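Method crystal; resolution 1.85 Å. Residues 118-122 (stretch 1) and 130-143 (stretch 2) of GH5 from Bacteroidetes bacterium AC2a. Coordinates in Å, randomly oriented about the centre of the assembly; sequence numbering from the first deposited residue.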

# COMPACT_ATOMS: atom_id res chain seq x y z
N HIS A 118 19.74 5.54 -1.48
CA HIS A 118 18.35 6.00 -1.27
C HIS A 118 18.34 7.53 -1.25
O HIS A 118 18.56 8.18 -0.22
N TRP A 119 18.13 8.09 -2.44
CA TRP A 119 18.19 9.55 -2.65
C TRP A 119 17.05 10.26 -1.92
O TRP A 119 17.19 11.40 -1.51
N LEU A 120 15.92 9.56 -1.76
CA LEU A 120 14.76 10.12 -1.09
C LEU A 120 14.91 9.94 0.43
O LEU A 120 14.45 8.96 1.02
N ASP A 121 15.61 10.90 1.06
CA ASP A 121 16.23 10.72 2.36
C ASP A 121 15.64 11.73 3.34
O ASP A 121 16.02 12.89 3.32
N LEU A 122 14.73 11.29 4.20
CA LEU A 122 14.01 12.23 5.05
C LEU A 122 14.90 12.92 6.13
O LEU A 122 14.85 14.12 6.26
N GLU A 130 18.79 22.89 1.91
CA GLU A 130 19.32 22.75 0.56
C GLU A 130 19.23 21.29 0.09
O GLU A 130 18.99 21.03 -1.07
N ARG A 131 19.37 20.32 0.99
CA ARG A 131 19.14 18.92 0.58
C ARG A 131 17.64 18.68 0.27
O ARG A 131 17.28 18.00 -0.70
N ASN A 132 16.78 19.26 1.08
CA ASN A 132 15.33 19.14 0.89
C ASN A 132 14.90 19.70 -0.47
O ASN A 132 14.10 19.08 -1.20
N GLN A 133 15.44 20.86 -0.82
CA GLN A 133 15.24 21.46 -2.14
C GLN A 133 15.65 20.53 -3.29
O GLN A 133 14.94 20.46 -4.29
N LEU A 134 16.79 19.87 -3.17
CA LEU A 134 17.27 18.93 -4.20
C LEU A 134 16.35 17.73 -4.35
O LEU A 134 16.06 17.29 -5.47
N ILE A 135 15.92 17.18 -3.22
CA ILE A 135 15.07 15.99 -3.21
C ILE A 135 13.75 16.39 -3.88
O ILE A 135 13.19 15.65 -4.70
N LYS A 136 13.27 17.59 -3.57
CA LYS A 136 12.03 18.07 -4.16
C LYS A 136 12.09 18.26 -5.67
O LYS A 136 11.10 18.03 -6.38
N GLN A 137 13.24 18.72 -6.15
CA GLN A 137 13.47 18.89 -7.60
C GLN A 137 13.44 17.53 -8.31
O GLN A 137 12.83 17.40 -9.38
N GLU A 138 14.09 16.52 -7.70
CA GLU A 138 14.10 15.14 -8.24
C GLU A 138 12.67 14.57 -8.27
O GLU A 138 12.23 14.03 -9.30
N LEU A 139 11.93 14.77 -7.18
CA LEU A 139 10.53 14.33 -7.09
C LEU A 139 9.68 14.96 -8.18
O LEU A 139 8.88 14.29 -8.83
N THR A 140 9.86 16.26 -8.38
CA THR A 140 9.16 16.96 -9.43
C THR A 140 9.50 16.40 -10.83
O THR A 140 8.60 16.10 -11.62
N MET A 141 10.78 16.25 -11.13
CA MET A 141 11.17 15.72 -12.45
C MET A 141 10.66 14.29 -12.70
O MET A 141 10.23 13.94 -13.82
N ILE A 142 10.67 13.47 -11.64
CA ILE A 142 10.22 12.12 -11.77
C ILE A 142 8.73 12.05 -12.00
O ILE A 142 8.27 11.43 -12.98
N TRP A 143 7.95 12.71 -11.15
CA TRP A 143 6.51 12.69 -11.32
C TRP A 143 6.04 13.37 -12.62
O TRP A 143 5.04 12.97 -13.21

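Residues 118-122, an irregular segment that leads into a helix, pack against one side of the 130-143 part of a longer helix, with Leu120 and Ile135 closest in backbone register (CA to CA 6.2 Å). The contact buries 410 Å² in total, and Trp119 contributes the largest share.

The apolar packing centres on the Trp119 indole. Its CA-to-CB bond points sideways, but chi1 p and a chi2 of -90° bring the ring onto the helix. There CH2 of Trp119 lies 3.8 Å from CD2 of Leu139, at the ring edge, and CZ2 of Trp119 lies 3.5 Å from CD1 of Ile142. Leu120 (t, p) also leaves the backbone sideways, and CD1 of Leu120 reaches CG2 of Ile135 at 3.5 Å and CD1 of Leu139 at 4.0 Å. Ile135, Leu139 and Ile142 all adopt the m, t rotamer; Ile135 and Ile142 point toward the segment, whereas Leu139 starts sideways and approaches with its tip.

Glu138 (t, t) covers one face of the indole. CG of Glu138 sits 3.7 Å from the centroid of the Trp119 six-membered ring, 17° off the normal, a CH-pi contact. OE2 of Glu138 lies over the same face, 3.4 Å from CD2 of Trp119.

Polar contacts gather around Arg131, which points toward the segment (t, p, t). NH2 of Arg131 donates a weak hydrogen bond to O of Trp119 (3.0 Å, 123°), and water 2 also bridges these atoms, accepting from NH2 of Arg131 at 2.7 Å and donating to O of Trp119 at 2.9 Å. Asp121 (chi1 t) points toward the helix but forms no salt bridge: OD2 of Asp121 is 4.3 Å from NH1 of Arg131 and well out of the guanidinium plane. Water 3 spans this gap, donating to OD2 of Asp121 and accepting from NH1 of Arg131, both at 3.0 Å. Water 1 donates to O of His118 (3.1 Å) and OD2 of Asp121 (2.8 Å) and accepts weakly from NH2 of Arg131 (3.4 Å).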

# COMPACT_ATOMS: atom_id res chain seq x y z
CB HIS A 118 17.76 5.38 0.00
CG HIS A 118 17.67 3.88 -0.07
ND1 HIS A 118 16.61 3.22 -0.65
CD2 HIS A 118 18.52 2.91 0.34
CE1 HIS A 118 16.80 1.92 -0.59
NE2 HIS A 118 17.95 1.70 0.01
CB TRP A 119 18.16 9.90 -4.13
CG TRP A 119 16.92 9.40 -4.83
CD1 TRP A 119 16.75 8.19 -5.43
CD2 TRP A 119 15.68 10.12 -5.01
NE1 TRP A 119 15.45 8.09 -5.95
CE2 TRP A 119 14.79 9.26 -5.70
CE3 TRP A 119 15.24 11.39 -4.63
CZ2 TRP A 119 13.49 9.63 -6.02
CZ3 TRP A 119 13.95 11.76 -4.94
CH2 TRP A 119 13.09 10.88 -5.65
CB LEU A 120 13.53 9.42 -1.67
CG LEU A 120 12.16 9.91 -1.28
CD1 LEU A 120 12.03 11.42 -1.48
CD2 LEU A 120 11.13 9.14 -2.12
CB ASP A 121 17.75 10.94 2.21
CG ASP A 121 18.53 10.61 3.47
OD1 ASP A 121 18.03 10.77 4.60
OD2 ASP A 121 19.71 10.25 3.32
CB LEU A 122 12.79 11.55 5.69
CG LEU A 122 11.95 12.47 6.60
CD1 LEU A 122 11.28 13.57 5.82
CD2 LEU A 122 10.93 11.63 7.34
CB GLU A 130 20.75 23.28 0.48
CG GLU A 130 20.82 24.76 0.86
CD GLU A 130 22.13 25.43 0.49
OE1 GLU A 130 22.09 26.63 0.12
OE2 GLU A 130 23.19 24.77 0.57
CB ARG A 131 19.66 17.95 1.65
CG ARG A 131 19.55 16.48 1.28
CD ARG A 131 20.44 16.07 0.08
NE ARG A 131 20.01 14.79 -0.46
CZ ARG A 131 20.39 13.58 -0.03
NH1 ARG A 131 21.26 13.43 0.96
NH2 ARG A 131 19.87 12.50 -0.62
CB ASN A 132 14.60 19.85 2.05
CG ASN A 132 13.12 19.54 2.10
OD1 ASN A 132 12.67 18.52 1.58
ND2 ASN A 132 12.35 20.42 2.72
CB GLN A 133 16.01 22.80 -2.26
CG GLN A 133 15.25 24.02 -1.74
CD GLN A 133 16.13 25.22 -1.35
OE1 GLN A 133 17.33 25.29 -1.67
NE2 GLN A 133 15.52 26.17 -0.64
CB LEU A 134 18.66 18.38 -3.84
CG LEU A 134 19.91 19.25 -4.01
CD1 LEU A 134 21.13 18.45 -3.57
CD2 LEU A 134 20.06 19.72 -5.44
CB ILE A 135 14.89 15.46 -1.77
CG1 ILE A 135 16.18 14.77 -1.33
CG2 ILE A 135 13.69 14.51 -1.67
CD1 ILE A 135 16.30 14.54 0.15
CB LYS A 136 11.58 19.36 -3.48
CG LYS A 136 10.92 19.16 -2.14
CD LYS A 136 10.70 20.52 -1.47
CE LYS A 136 10.24 20.38 -0.05
NZ LYS A 136 10.10 21.71 0.63
CB GLN A 137 14.82 19.58 -7.87
CG GLN A 137 14.84 21.06 -7.55
CD GLN A 137 16.23 21.71 -7.62
OE1 GLN A 137 17.25 21.08 -7.35
NE2 GLN A 137 16.26 22.99 -7.94
CB GLU A 138 15.10 14.25 -7.49
CG GLU A 138 15.24 12.85 -8.08
CD GLU A 138 16.51 12.09 -7.67
OE1 GLU A 138 17.40 12.62 -6.93
OE2 GLU A 138 16.63 10.93 -8.14
CB LEU A 139 9.93 14.64 -5.69
CG LEU A 139 10.27 13.69 -4.53
CD1 LEU A 139 9.79 14.27 -3.22
CD2 LEU A 139 9.66 12.29 -4.74
CB THR A 140 9.44 18.48 -9.36
OG1 THR A 140 9.03 18.99 -8.07
CG2 THR A 140 8.70 19.20 -10.45
CB MET A 141 12.70 15.77 -12.59
CG MET A 141 13.26 17.19 -12.63
SD MET A 141 12.59 18.19 -13.99
CE MET A 141 11.14 19.00 -13.35
CB ILE A 142 10.64 11.25 -10.56
CG1 ILE A 142 12.16 11.04 -10.59
CG2 ILE A 142 9.92 9.90 -10.60
CD1 ILE A 142 12.68 10.27 -9.41
CB TRP A 143 5.79 13.23 -10.07
CG TRP A 143 5.57 12.14 -9.05
CD1 TRP A 143 6.08 12.07 -7.78
CD2 TRP A 143 4.80 10.95 -9.23
NE1 TRP A 143 5.65 10.96 -7.16
CE2 TRP A 143 4.89 10.22 -8.03
CE3 TRP A 143 4.07 10.42 -10.30
CZ2 TRP A 143 4.29 8.97 -7.86
CZ3 TRP A 143 3.42 9.19 -10.13
CH2 TRP A 143 3.54 8.47 -8.91
O HOH W 1 21.00 9.69 0.90
O HOH W 2 18.75 13.42 -2.87
O HOH W 3 22.42 11.40 2.80